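PDB 1EWQ: DNA mismatch repair protein MutS from Thermus aquaticus, which probably recognises mismatched bases in duplex DNA at the start of mismatch repair and has a weak ATPase activity. Local coordinates for residues C[79-82]-C[83-86]; C[342-345]-C[346-350]; C[500-503]-C[504-507]; C[517-520]-C[521-525]. All coordinates share one frame; numbering follows the deposited sequence.

Contact 1: residues C[79-82]-C[83-86]; sequences EAYA and ERLL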
ATOM      1  N   GLU C  79      -2.118  20.311  -9.446  1.00 40.95           N
ATOM      2  CA  GLU C  79      -3.068  19.220  -9.249  1.00 40.63           C
ATOM      3  C   GLU C  79      -2.385  17.861  -9.077  1.00 40.45           C
ATOM      4  O   GLU C  79      -2.762  17.085  -8.201  1.00 40.58           O
ATOM      5  CB  GLU C  79      -4.084  19.167 -10.406  1.00 40.37           C
ATOM      6  CG  GLU C  79      -5.096  20.319 -10.401  1.00 40.16           C
ATOM      7  CD  GLU C  79      -6.224  20.132 -11.400  1.00 40.27           C
ATOM      8  OE1 GLU C  79      -6.322  19.039 -11.993  1.00 40.53           O
ATOM      9  OE2 GLU C  79      -7.027  21.072 -11.592  1.00 40.56           O
ATOM     10  N   ALA C  80      -1.374  17.578  -9.895  1.00 40.25           N
ATOM     11  CA  ALA C  80      -0.670  16.303  -9.805  1.00 40.24           C
ATOM     12  C   ALA C  80      -0.067  16.114  -8.422  1.00 40.12           C
ATOM     13  O   ALA C  80      -0.150  15.030  -7.850  1.00 40.08           O
ATOM     14  CB  ALA C  80       0.422  16.222 -10.872  1.00 40.07           C
ATOM     15  N   TYR C  81       0.549  17.168  -7.889  1.00 40.29           N
ATOM     16  CA  TYR C  81       1.157  17.110  -6.561  1.00 40.19           C
ATOM     17  C   TYR C  81       0.075  17.003  -5.488  1.00 40.24           C
ATOM     18  O   TYR C  81       0.215  16.253  -4.527  1.00 40.27           O
ATOM     19  CB  TYR C  81       2.004  18.359  -6.304  1.00 40.32           C
ATOM     20  CG  TYR C  81       3.368  18.370  -6.969  1.00 40.46           C
ATOM     21  CD1 TYR C  81       4.384  17.502  -6.552  1.00 40.42           C
ATOM     22  CD2 TYR C  81       3.661  19.283  -7.985  1.00 40.53           C
ATOM     23  CE1 TYR C  81       5.662  17.555  -7.132  1.00 40.53           C
ATOM     24  CE2 TYR C  81       4.930  19.342  -8.572  1.00 40.50           C
ATOM     25  CZ  TYR C  81       5.925  18.485  -8.139  1.00 40.51           C
ATOM     26  OH  TYR C  81       7.189  18.591  -8.685  1.00 40.74           O
ATOM     27  N   ALA C  82      -1.004  17.761  -5.655  1.00 40.32           N
ATOM     28  CA  ALA C  82      -2.099  17.732  -4.691  1.00 40.65           C
ATOM     29  C   ALA C  82      -2.685  16.326  -4.652  1.00 40.86           C
ATOM     30  O   ALA C  82      -2.965  15.794  -3.576  1.00 40.89           O
ATOM     31  CB  ALA C  82      -3.168  18.733  -5.080  1.00 40.45           C
ATOM     32  N   GLU C  83      -2.865  15.732  -5.833  1.00 41.02           N
ATOM     33  CA  GLU C  83      -3.405  14.379  -5.940  1.00 41.44           C
ATOM     34  C   GLU C  83      -2.627  13.481  -4.987  1.00 41.30           C
ATOM     35  O   GLU C  83      -3.208  12.728  -4.202  1.00 40.87           O
ATOM     36  CB  GLU C  83      -3.265  13.856  -7.379  1.00 42.13           C
ATOM     37  CG  GLU C  83      -3.862  12.462  -7.626  1.00 43.09           C
ATOM     38  CD  GLU C  83      -3.647  11.966  -9.058  1.00 43.87           C
ATOM     39  OE1 GLU C  83      -4.089  12.645 -10.017  1.00 44.59           O
ATOM     40  OE2 GLU C  83      -3.031  10.892  -9.229  1.00 44.24           O
ATOM     41  N   ARG C  84      -1.303  13.582  -5.046  1.00 41.24           N
ATOM     42  CA  ARG C  84      -0.459  12.768  -4.192  1.00 41.27           C
ATOM     43  C   ARG C  84      -0.622  13.112  -2.725  1.00 41.01           C
ATOM     44  O   ARG C  84      -0.775  12.223  -1.896  1.00 40.93           O
ATOM     45  CB  ARG C  84       1.012  12.900  -4.601  1.00 41.90           C
ATOM     46  CG  ARG C  84       1.409  12.026  -5.789  1.00 42.53           C
ATOM     47  CD  ARG C  84       2.916  11.857  -5.844  1.00 43.54           C
ATOM     48  NE  ARG C  84       3.584  13.067  -6.303  1.00 44.15           N
ATOM     49  CZ  ARG C  84       4.868  13.341  -6.096  1.00 44.40           C
ATOM     50  NH1 ARG C  84       5.637  12.493  -5.426  1.00 44.32           N
ATOM     51  NH2 ARG C  84       5.386  14.467  -6.569  1.00 45.07           N
ATOM     52  N   LEU C  85      -0.591  14.399  -2.400  1.00 40.72           N
ATOM     53  CA  LEU C  85      -0.733  14.822  -1.016  1.00 40.78           C
ATOM     54  C   LEU C  85      -2.056  14.333  -0.445  1.00 40.96           C
ATOM     55  O   LEU C  85      -2.114  13.840   0.682  1.00 40.82           O
ATOM     56  CB  LEU C  85      -0.661  16.346  -0.922  1.00 40.50           C
ATOM     57  CG  LEU C  85       0.686  16.947  -1.321  1.00 40.36           C
ATOM     58  CD1 LEU C  85       0.573  18.453  -1.436  1.00 39.92           C
ATOM     59  CD2 LEU C  85       1.725  16.551  -0.283  1.00 39.88           C
ATOM     60  N   LEU C  86      -3.118  14.465  -1.229  1.00 41.25           N
ATOM     61  CA  LEU C  86      -4.435  14.032  -0.782  1.00 42.03           C
ATOM     62  C   LEU C  86      -4.461  12.560  -0.406  1.00 42.81           C
ATOM     63  O   LEU C  86      -5.010  12.184   0.631  1.00 42.86           O
ATOM     64  CB  LEU C  86      -5.476  14.297  -1.871  1.00 41.48           C
ATOM     65  CG  LEU C  86      -5.911  15.759  -1.987  1.00 41.33           C
ATOM     66  CD1 LEU C  86      -6.640  15.987  -3.287  1.00 41.08           C
ATOM     67  CD2 LEU C  86      -6.792  16.115  -0.798  1.00 41.06           C
TER
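Tyr81 and Arg84, three residues apart on helix 78-87, put their side chains alongside each other, pointing the same way. The one close approach is at the tip of the arginine: Arg84 NH2 sits 3.2 Å from Tyr81 CE1 and equally near CD1, with the guanidinium turned 34° from the ring plane. It comes at the ring obliquely, and Tyr81 CE1 lies near the edge of the guanidinium, so this is not a flat stack. A bend at chi3 (-74°) in the arginine chain swings the group back to the tyrosine.

Backbone bonds make up most of the polar part. Glu83 N to Glu79 O, at 2.7 Å, and Leu86 N to Ala82 O are short and fairly straight; Leu85 N to Tyr81 O is regular, and Arg84 N to Ala80 O is weak at 3.4 Å. Glu79 OE1 adds a side-chain hydrogen bond to Ser125 OG.

Apolar packing faces the rest of MutS domain I: Tyr81 and Leu85 touch Leu54 of helix 44-54, and Ala82 and Leu85 rest on Leu92 of strand 92-97.

Tyr81 also packs on a phosphate of the bound DNA. The cationic group beside its ring probably adds positive potential here, which would suit a polyanionic neighbour.

Contact 2: residues C[342-345]-C[346-350]; sequences GRAS and PKDLG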
ATOM      1  N   GLY C 342     -17.952  29.304 -11.415  1.00 32.46           N
ATOM      2  CA  GLY C 342     -16.917  30.155 -11.978  1.00 32.66           C
ATOM      3  C   GLY C 342     -15.528  29.538 -12.055  1.00 32.98           C
ATOM      4  O   GLY C 342     -14.525  30.260 -12.017  1.00 32.95           O
ATOM      5  N   ARG C 343     -15.465  28.209 -12.170  1.00 32.89           N
ATOM      6  CA  ARG C 343     -14.202  27.493 -12.270  1.00 32.69           C
ATOM      7  C   ARG C 343     -13.953  26.846 -13.631  1.00 32.51           C
ATOM      8  O   ARG C 343     -12.859  26.339 -13.876  1.00 32.80           O
ATOM      9  CB  ARG C 343     -14.130  26.385 -11.233  1.00 33.31           C
ATOM     10  CG  ARG C 343     -14.165  26.826  -9.811  1.00 34.28           C
ATOM     11  CD  ARG C 343     -13.870  25.633  -8.943  1.00 35.03           C
ATOM     12  NE  ARG C 343     -13.877  25.957  -7.525  1.00 36.08           N
ATOM     13  CZ  ARG C 343     -13.019  25.432  -6.661  1.00 36.57           C
ATOM     14  NH1 ARG C 343     -12.104  24.576  -7.098  1.00 36.56           N
ATOM     15  NH2 ARG C 343     -13.077  25.754  -5.372  1.00 37.02           N
ATOM     16  N   ALA C 344     -14.961  26.828 -14.498  1.00 31.62           N
ATOM     17  CA  ALA C 344     -14.816  26.217 -15.813  1.00 31.24           C
ATOM     18  C   ALA C 344     -13.570  26.708 -16.556  1.00 31.25           C
ATOM     19  O   ALA C 344     -13.327  27.914 -16.667  1.00 31.00           O
ATOM     20  CB  ALA C 344     -16.052  26.478 -16.643  1.00 31.12           C
ATOM     21  N   SER C 345     -12.803  25.751 -17.074  1.00 30.81           N
ATOM     22  CA  SER C 345     -11.561  26.007 -17.796  1.00 30.53           C
ATOM     23  C   SER C 345     -11.724  26.002 -19.311  1.00 30.55           C
ATOM     24  O   SER C 345     -12.732  25.545 -19.844  1.00 30.62           O
ATOM     25  CB  SER C 345     -10.538  24.927 -17.443  1.00 30.37           C
ATOM     26  OG  SER C 345     -10.903  23.699 -18.059  1.00 29.83           O
ATOM     27  N   PRO C 346     -10.723  26.518 -20.029  1.00 30.64           N
ATOM     28  CA  PRO C 346     -10.891  26.490 -21.479  1.00 30.96           C
ATOM     29  C   PRO C 346     -10.994  25.037 -21.947  1.00 31.14           C
ATOM     30  O   PRO C 346     -11.589  24.745 -22.978  1.00 31.13           O
ATOM     31  CB  PRO C 346      -9.648  27.224 -21.997  1.00 31.07           C
ATOM     32  CG  PRO C 346      -8.706  27.267 -20.809  1.00 31.23           C
ATOM     33  CD  PRO C 346      -9.603  27.382 -19.635  1.00 30.79           C
ATOM     34  N   LYS C 347     -10.427  24.130 -21.163  1.00 31.34           N
ATOM     35  CA  LYS C 347     -10.480  22.711 -21.481  1.00 31.99           C
ATOM     36  C   LYS C 347     -11.929  22.221 -21.317  1.00 31.60           C
ATOM     37  O   LYS C 347     -12.436  21.429 -22.126  1.00 31.15           O
ATOM     38  CB  LYS C 347      -9.573  21.928 -20.535  1.00 33.21           C
ATOM     39  CG  LYS C 347      -9.216  20.550 -21.035  1.00 34.85           C
ATOM     40  CD  LYS C 347      -8.134  20.657 -22.119  1.00 36.41           C
ATOM     41  CE  LYS C 347      -6.834  21.234 -21.545  1.00 36.95           C
ATOM     42  NZ  LYS C 347      -5.742  21.271 -22.568  1.00 37.08           N
ATOM     43  N   ASP C 348     -12.597  22.697 -20.268  1.00 30.85           N
ATOM     44  CA  ASP C 348     -13.980  22.300 -20.042  1.00 30.64           C
ATOM     45  C   ASP C 348     -14.849  22.739 -21.208  1.00 30.59           C
ATOM     46  O   ASP C 348     -15.722  21.991 -21.635  1.00 30.45           O
ATOM     47  CB  ASP C 348     -14.515  22.891 -18.733  1.00 30.23           C
ATOM     48  CG  ASP C 348     -13.850  22.287 -17.513  1.00 30.07           C
ATOM     49  OD1 ASP C 348     -13.703  21.051 -17.478  1.00 30.41           O
ATOM     50  OD2 ASP C 348     -13.475  23.037 -16.592  1.00 29.65           O
ATOM     51  N   LEU C 349     -14.611  23.940 -21.734  1.00 30.55           N
ATOM     52  CA  LEU C 349     -15.411  24.431 -22.863  1.00 30.65           C
ATOM     53  C   LEU C 349     -15.190  23.594 -24.125  1.00 30.73           C
ATOM     54  O   LEU C 349     -16.098  23.434 -24.939  1.00 30.64           O
ATOM     55  CB  LEU C 349     -15.097  25.905 -23.158  1.00 30.70           C
ATOM     56  CG  LEU C 349     -15.409  26.897 -22.021  1.00 30.61           C
ATOM     57  CD1 LEU C 349     -15.039  28.303 -22.455  1.00 30.48           C
ATOM     58  CD2 LEU C 349     -16.884  26.835 -21.655  1.00 30.25           C
ATOM     59  N   GLY C 350     -13.980  23.064 -24.289  1.00 31.01           N
ATOM     60  CA  GLY C 350     -13.704  22.241 -25.451  1.00 31.11           C
ATOM     61  C   GLY C 350     -14.521  20.972 -25.327  1.00 31.23           C
ATOM     62  O   GLY C 350     -15.228  20.572 -26.258  1.00 31.38           O
TER
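One carboxylate oxygen, Asp348 OD2, reaches back over the start of helix 346-366 to take the backbone N-H of Ser345, the residue just ahead of that helix. This is half of a capping box. The bond is 2.8 Å from Ser345 N to Asp348 OD2 and nearly straight (173°), meeting the oxygen on its anti side, 22° out of the carboxylate plane. The return half runs from Asp348 N to Ser345 OG, 3.0 Å, so the serine hydroxyl covers an amide that the first turn cannot satisfy well: the bond from Asp348 N to Ser345 O is weak. Ser345 OG stands between its own backbone N and carbonyl carbon (chi1 72°), which turns it over the helix end. Helical bonding proper begins with Leu349 N on Ser345 O.

Arg338, on the preceding helix 332-340, forms a salt bridge to the same OD2, so the cap also ties the two helices together across the turn. That earlier helix ends in a Schellman motif at Gly342, whose phi is positive. Without the Asp348 carboxylate, as with an alanine in its place, Ser345 N and the Arg338 guanidinium would probably lose their shared acceptor, and the turn between the helices one of its ties. Pro346, first in the helix, has no N-H to satisfy, and its ring lies tight against the cap residue, Pro346 CD being 3.4 Å from Ser345 CB.

Contact 3: residues C[500-503]-C[504-507]; sequences EEVF and LEVR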
ATOM      1  N   GLU C 500      -8.179  36.725 -22.581  1.00 40.87           N
ATOM      2  CA  GLU C 500      -8.746  36.195 -21.351  1.00 41.19           C
ATOM      3  C   GLU C 500     -10.164  36.754 -21.214  1.00 40.82           C
ATOM      4  O   GLU C 500     -11.076  36.054 -20.769  1.00 40.54           O
ATOM      5  CB  GLU C 500      -7.927  36.601 -20.126  1.00 42.21           C
ATOM      6  CG  GLU C 500      -8.368  35.857 -18.865  1.00 44.14           C
ATOM      7  CD  GLU C 500      -7.628  36.293 -17.616  1.00 45.12           C
ATOM      8  OE1 GLU C 500      -8.019  37.323 -17.020  1.00 45.92           O
ATOM      9  OE2 GLU C 500      -6.653  35.609 -17.226  1.00 45.71           O
ATOM     10  N   GLU C 501     -10.345  38.020 -21.599  1.00 40.13           N
ATOM     11  CA  GLU C 501     -11.662  38.651 -21.523  1.00 39.65           C
ATOM     12  C   GLU C 501     -12.645  37.885 -22.415  1.00 38.85           C
ATOM     13  O   GLU C 501     -13.780  37.630 -22.022  1.00 38.78           O
ATOM     14  CB  GLU C 501     -11.608  40.121 -21.979  1.00 39.98           C
ATOM     15  CG  GLU C 501     -10.599  40.999 -21.235  1.00 40.67           C
ATOM     16  CD  GLU C 501     -10.636  42.469 -21.673  1.00 40.69           C
ATOM     17  OE1 GLU C 501     -10.806  42.744 -22.881  1.00 40.52           O
ATOM     18  OE2 GLU C 501     -10.479  43.352 -20.806  1.00 40.91           O
ATOM     19  N   VAL C 502     -12.205  37.517 -23.612  1.00 37.94           N
ATOM     20  CA  VAL C 502     -13.067  36.784 -24.531  1.00 37.18           C
ATOM     21  C   VAL C 502     -13.395  35.404 -23.973  1.00 36.78           C
ATOM     22  O   VAL C 502     -14.529  34.942 -24.075  1.00 36.87           O
ATOM     23  CB  VAL C 502     -12.417  36.641 -25.918  1.00 37.03           C
ATOM     24  CG1 VAL C 502     -13.301  35.798 -26.824  1.00 36.71           C
ATOM     25  CG2 VAL C 502     -12.208  38.026 -26.533  1.00 36.94           C
ATOM     26  N   PHE C 503     -12.402  34.746 -23.380  1.00 36.16           N
ATOM     27  CA  PHE C 503     -12.635  33.433 -22.790  1.00 35.78           C
ATOM     28  C   PHE C 503     -13.745  33.550 -21.754  1.00 35.40           C
ATOM     29  O   PHE C 503     -14.698  32.773 -21.769  1.00 35.11           O
ATOM     30  CB  PHE C 503     -11.375  32.900 -22.106  1.00 35.53           C
ATOM     31  CG  PHE C 503     -11.641  31.755 -21.176  1.00 35.28           C
ATOM     32  CD1 PHE C 503     -12.067  30.525 -21.667  1.00 35.32           C
ATOM     33  CD2 PHE C 503     -11.524  31.919 -19.798  1.00 35.24           C
ATOM     34  CE1 PHE C 503     -12.379  29.473 -20.796  1.00 35.14           C
ATOM     35  CE2 PHE C 503     -11.833  30.878 -18.923  1.00 35.18           C
ATOM     36  CZ  PHE C 503     -12.264  29.649 -19.427  1.00 34.96           C
ATOM     37  N   LEU C 504     -13.614  34.524 -20.857  1.00 35.16           N
ATOM     38  CA  LEU C 504     -14.609  34.751 -19.813  1.00 35.22           C
ATOM     39  C   LEU C 504     -15.995  35.050 -20.379  1.00 35.21           C
ATOM     40  O   LEU C 504     -16.992  34.560 -19.859  1.00 35.17           O
ATOM     41  CB  LEU C 504     -14.162  35.888 -18.887  1.00 35.04           C
ATOM     42  CG  LEU C 504     -12.929  35.527 -18.051  1.00 35.27           C
ATOM     43  CD1 LEU C 504     -12.520  36.692 -17.160  1.00 35.01           C
ATOM     44  CD2 LEU C 504     -13.248  34.295 -17.204  1.00 35.10           C
ATOM     45  N   GLU C 505     -16.055  35.841 -21.448  1.00 35.33           N
ATOM     46  CA  GLU C 505     -17.328  36.184 -22.072  1.00 35.60           C
ATOM     47  C   GLU C 505     -17.970  34.917 -22.638  1.00 35.30           C
ATOM     48  O   GLU C 505     -19.159  34.673 -22.452  1.00 35.13           O
ATOM     49  CB  GLU C 505     -17.115  37.229 -23.186  1.00 36.47           C
ATOM     50  CG  GLU C 505     -16.482  38.551 -22.693  1.00 37.90           C
ATOM     51  CD  GLU C 505     -16.118  39.533 -23.819  1.00 38.90           C
ATOM     52  OE1 GLU C 505     -16.150  39.143 -25.014  1.00 39.42           O
ATOM     53  OE2 GLU C 505     -15.780  40.700 -23.499  1.00 39.30           O
ATOM     54  N   VAL C 506     -17.173  34.107 -23.327  1.00 35.25           N
ATOM     55  CA  VAL C 506     -17.662  32.860 -23.909  1.00 35.09           C
ATOM     56  C   VAL C 506     -18.088  31.899 -22.794  1.00 35.06           C
ATOM     57  O   VAL C 506     -19.107  31.214 -22.903  1.00 34.89           O
ATOM     58  CB  VAL C 506     -16.570  32.193 -24.778  1.00 35.00           C
ATOM     59  CG1 VAL C 506     -17.086  30.888 -25.370  1.00 34.62           C
ATOM     60  CG2 VAL C 506     -16.149  33.146 -25.894  1.00 35.62           C
ATOM     61  N   ARG C 507     -17.306  31.860 -21.720  1.00 34.84           N
ATOM     62  CA  ARG C 507     -17.606  30.993 -20.589  1.00 35.09           C
ATOM     63  C   ARG C 507     -18.961  31.375 -20.000  1.00 35.45           C
ATOM     64  O   ARG C 507     -19.782  30.510 -19.692  1.00 35.05           O
ATOM     65  CB  ARG C 507     -16.521  31.131 -19.525  1.00 34.93           C
ATOM     66  CG  ARG C 507     -16.766  30.298 -18.277  1.00 34.63           C
ATOM     67  CD  ARG C 507     -16.267  31.057 -17.060  1.00 34.50           C
ATOM     68  NE  ARG C 507     -15.037  30.521 -16.513  1.00 34.42           N
ATOM     69  CZ  ARG C 507     -14.337  31.112 -15.550  1.00 34.62           C
ATOM     70  NH1 ARG C 507     -14.748  32.269 -15.037  1.00 34.42           N
ATOM     71  NH2 ARG C 507     -13.236  30.540 -15.084  1.00 34.27           N
TER
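Leu504 and Arg507 both come up to the same side of the Phe503 ring, near CE2. Phe503 CD2 is 3.9 Å from Leu504 CD2, and Phe503 CE2 is 4.0 Å from Arg507 NE. This ring carbon lies over one face of the guanidinium, but the two planes are 67° apart, so they do not stack. The ring is carried forward along the helix by a chi1 of 164°, and beyond the helix it packs on Pro346 and Leu349, while Arg507 NH2 bonds to Ala344 O. Cutting Phe503 back to an alanine is likely to open a gap against Pro346 and Leu349 and take the aromatic neighbour from the Arg507 guanidinium. Buried Val502 and Val506 meet through Val502 CG1 and Val506 CG2, 4.0 Å apart, and face Tyr404 and Leu382.

The outer side is looser. Leu504 is the exposed margin of the ring's packing, and Glu505 is exposed too. Arg498, one turn before Glu501 and two before Glu505, forms salt bridges to both and probably offsets their like charges.

Regular i to i+4 backbone bonds, such as Arg507 N to Phe503 O at 2.8 Å, run beneath both sides. One apolar flank and one acidic flank make this an amphipathic stretch of the long helix 479-511.

Contact 4: residues C[517-520]-C[521-525]; sequences LREA and ARILA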
ATOM      1  N   LEU C 517     -27.779  22.019 -19.321  1.00 29.20           N
ATOM      2  CA  LEU C 517     -26.703  21.044 -19.305  1.00 29.12           C
ATOM      3  C   LEU C 517     -27.022  19.944 -18.299  1.00 28.97           C
ATOM      4  O   LEU C 517     -26.912  18.777 -18.619  1.00 28.70           O
ATOM      5  CB  LEU C 517     -25.381  21.719 -18.945  1.00 29.14           C
ATOM      6  CG  LEU C 517     -24.492  22.158 -20.112  1.00 29.46           C
ATOM      7  CD1 LEU C 517     -25.297  22.929 -21.120  1.00 29.47           C
ATOM      8  CD2 LEU C 517     -23.332  23.000 -19.575  1.00 29.35           C
ATOM      9  N   ARG C 518     -27.414  20.321 -17.085  1.00 28.69           N
ATOM     10  CA  ARG C 518     -27.757  19.332 -16.066  1.00 28.99           C
ATOM     11  C   ARG C 518     -28.870  18.413 -16.574  1.00 29.26           C
ATOM     12  O   ARG C 518     -28.780  17.191 -16.484  1.00 29.07           O
ATOM     13  CB  ARG C 518     -28.223  20.021 -14.785  1.00 28.38           C
ATOM     14  CG  ARG C 518     -27.130  20.767 -14.034  1.00 28.39           C
ATOM     15  CD  ARG C 518     -27.653  21.380 -12.722  1.00 27.82           C
ATOM     16  NE  ARG C 518     -26.562  21.948 -11.940  1.00 27.38           N
ATOM     17  CZ  ARG C 518     -25.709  21.225 -11.223  1.00 28.00           C
ATOM     18  NH1 ARG C 518     -25.824  19.895 -11.173  1.00 27.47           N
ATOM     19  NH2 ARG C 518     -24.721  21.827 -10.570  1.00 27.99           N
ATOM     20  N   GLU C 519     -29.917  19.030 -17.104  1.00 29.67           N
ATOM     21  CA  GLU C 519     -31.079  18.336 -17.648  1.00 30.23           C
ATOM     22  C   GLU C 519     -30.682  17.333 -18.732  1.00 29.73           C
ATOM     23  O   GLU C 519     -31.131  16.186 -18.717  1.00 29.15           O
ATOM     24  CB  GLU C 519     -32.052  19.390 -18.195  1.00 31.84           C
ATOM     25  CG  GLU C 519     -33.113  18.896 -19.145  1.00 34.56           C
ATOM     26  CD  GLU C 519     -34.156  19.972 -19.438  1.00 36.50           C
ATOM     27  OE1 GLU C 519     -33.777  21.166 -19.590  1.00 37.43           O
ATOM     28  OE2 GLU C 519     -35.357  19.619 -19.522  1.00 37.51           O
ATOM     29  N   ALA C 520     -29.836  17.763 -19.667  1.00 29.65           N
ATOM     30  CA  ALA C 520     -29.375  16.877 -20.730  1.00 29.43           C
ATOM     31  C   ALA C 520     -28.566  15.750 -20.085  1.00 29.67           C
ATOM     32  O   ALA C 520     -28.589  14.604 -20.535  1.00 29.83           O
ATOM     33  CB  ALA C 520     -28.507  17.647 -21.711  1.00 29.12           C
ATOM     34  N   ALA C 521     -27.851  16.089 -19.020  1.00 29.50           N
ATOM     35  CA  ALA C 521     -27.042  15.112 -18.310  1.00 29.65           C
ATOM     36  C   ALA C 521     -27.887  14.053 -17.604  1.00 29.64           C
ATOM     37  O   ALA C 521     -27.515  12.876 -17.598  1.00 29.87           O
ATOM     38  CB  ALA C 521     -26.129  15.817 -17.300  1.00 29.79           C
ATOM     39  N   ARG C 522     -29.014  14.453 -17.013  1.00 29.39           N
ATOM     40  CA  ARG C 522     -29.880  13.490 -16.314  1.00 29.81           C
ATOM     41  C   ARG C 522     -30.491  12.487 -17.286  1.00 29.33           C
ATOM     42  O   ARG C 522     -30.472  11.280 -17.046  1.00 29.22           O
ATOM     43  CB  ARG C 522     -31.029  14.188 -15.569  1.00 30.35           C
ATOM     44  CG  ARG C 522     -30.597  15.319 -14.685  1.00 32.06           C
ATOM     45  CD  ARG C 522     -31.731  15.807 -13.778  1.00 33.04           C
ATOM     46  NE  ARG C 522     -31.345  17.054 -13.111  1.00 33.16           N
ATOM     47  CZ  ARG C 522     -31.693  18.264 -13.535  1.00 32.91           C
ATOM     48  NH1 ARG C 522     -32.445  18.398 -14.617  1.00 32.92           N
ATOM     49  NH2 ARG C 522     -31.277  19.341 -12.885  1.00 33.25           N
ATOM     50  N   ILE C 523     -31.041  13.007 -18.378  1.00 28.84           N
ATOM     51  CA  ILE C 523     -31.671  12.184 -19.401  1.00 28.39           C
ATOM     52  C   ILE C 523     -30.692  11.166 -19.966  1.00 28.24           C
ATOM     53  O   ILE C 523     -30.961   9.966 -19.982  1.00 28.32           O
ATOM     54  CB  ILE C 523     -32.210  13.068 -20.548  1.00 28.66           C
ATOM     55  CG1 ILE C 523     -33.370  13.920 -20.029  1.00 28.88           C
ATOM     56  CG2 ILE C 523     -32.647  12.203 -21.717  1.00 28.71           C
ATOM     57  CD1 ILE C 523     -33.887  14.964 -21.016  1.00 29.52           C
ATOM     58  N   LEU C 524     -29.544  11.652 -20.419  1.00 28.05           N
ATOM     59  CA  LEU C 524     -28.536  10.777 -21.001  1.00 27.44           C
ATOM     60  C   LEU C 524     -27.964   9.790 -19.998  1.00 27.14           C
ATOM     61  O   LEU C 524     -27.561   8.687 -20.372  1.00 26.87           O
ATOM     62  CB  LEU C 524     -27.425  11.612 -21.633  1.00 27.22           C
ATOM     63  CG  LEU C 524     -27.966  12.483 -22.767  1.00 27.66           C
ATOM     64  CD1 LEU C 524     -26.842  13.294 -23.400  1.00 27.09           C
ATOM     65  CD2 LEU C 524     -28.651  11.590 -23.805  1.00 27.24           C
ATOM     66  N   ALA C 525     -27.927  10.177 -18.728  1.00 26.83           N
ATOM     67  CA  ALA C 525     -27.414   9.275 -17.700  1.00 26.88           C
ATOM     68  C   ALA C 525     -28.359   8.073 -17.626  1.00 27.07           C
ATOM     69  O   ALA C 525     -27.927   6.920 -17.597  1.00 26.89           O
ATOM     70  CB  ALA C 525     -27.356   9.981 -16.341  1.00 26.37           C
TER
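Arg522 folds back over the preceding turn of helix 514-540 and lies across Arg518 and Glu519. Arg522 CB is 3.7 Å from Glu519 O. Arg522 CG, set anti to the carbonyl carbon (chi1 -50°), drops close to Arg518 O, at 3.2 Å. From CG the chain runs extended to NE, carrying the guanidinium back along the helix. There CZ lies about equally far from Glu519 N and Arg518 CB, and the carbonyl carbon of Arg518 sits over the centre of one guanidinium face. At the tip the two nitrogens part: Arg522 NH1 comes to 3.3 Å from Glu519 CA. Arg522 NH2 instead meets Arg518 CB at 3.7 Å. NH2 also has a long, weak ion pair with Glu515, and Gln239 touches the side chain from a loop. The Glu519 carboxylate does not reach it, Glu519 OE2 being 5.8 Å from Arg522 NH1.

Arg518 points elsewhere. Its extended chain leads to a salt bridge with Glu340 and a hydrogen bond to Thr152 O, and it packs on Ala336. On the inner side of the helix, Ala521 touches Leu332, and Leu524 meets Leu359 and Leu362 of helix 346-366. The backbone beneath is regular helix, as in the bond from Ile523 N to Glu519 O (3.2 Å, 176°).

The two guanidinium planes are nearly parallel, 20° apart, with Arg518 NE 5.5 Å from Arg522 NH2. Given that separation and Glu340 on Arg518, mutual repulsion is probably modest: Arg518 joins this helix to helix 332-340, while Arg522 mainly covers its own backbone.

How the contacts relate
From the N terminus, contact 1 comes first, on helix 78-87 in MutS domain I, beside the DNA. The other three follow in the range of MutS domain III. Each is local, so none closes a long loop, and all four run in series without nesting or crossing. Contact 2 joins helices 332-340 and 346-366. Contact 3, much later in sequence, is the one that touches it, through its arginine and its aromatic ring, fastening helix 479-511 to the cap. Contact 4, on the next helix, 514-540, packs against both helices joined by contact 2; the centres of contacts 2 and 4 lie about 18 Å apart.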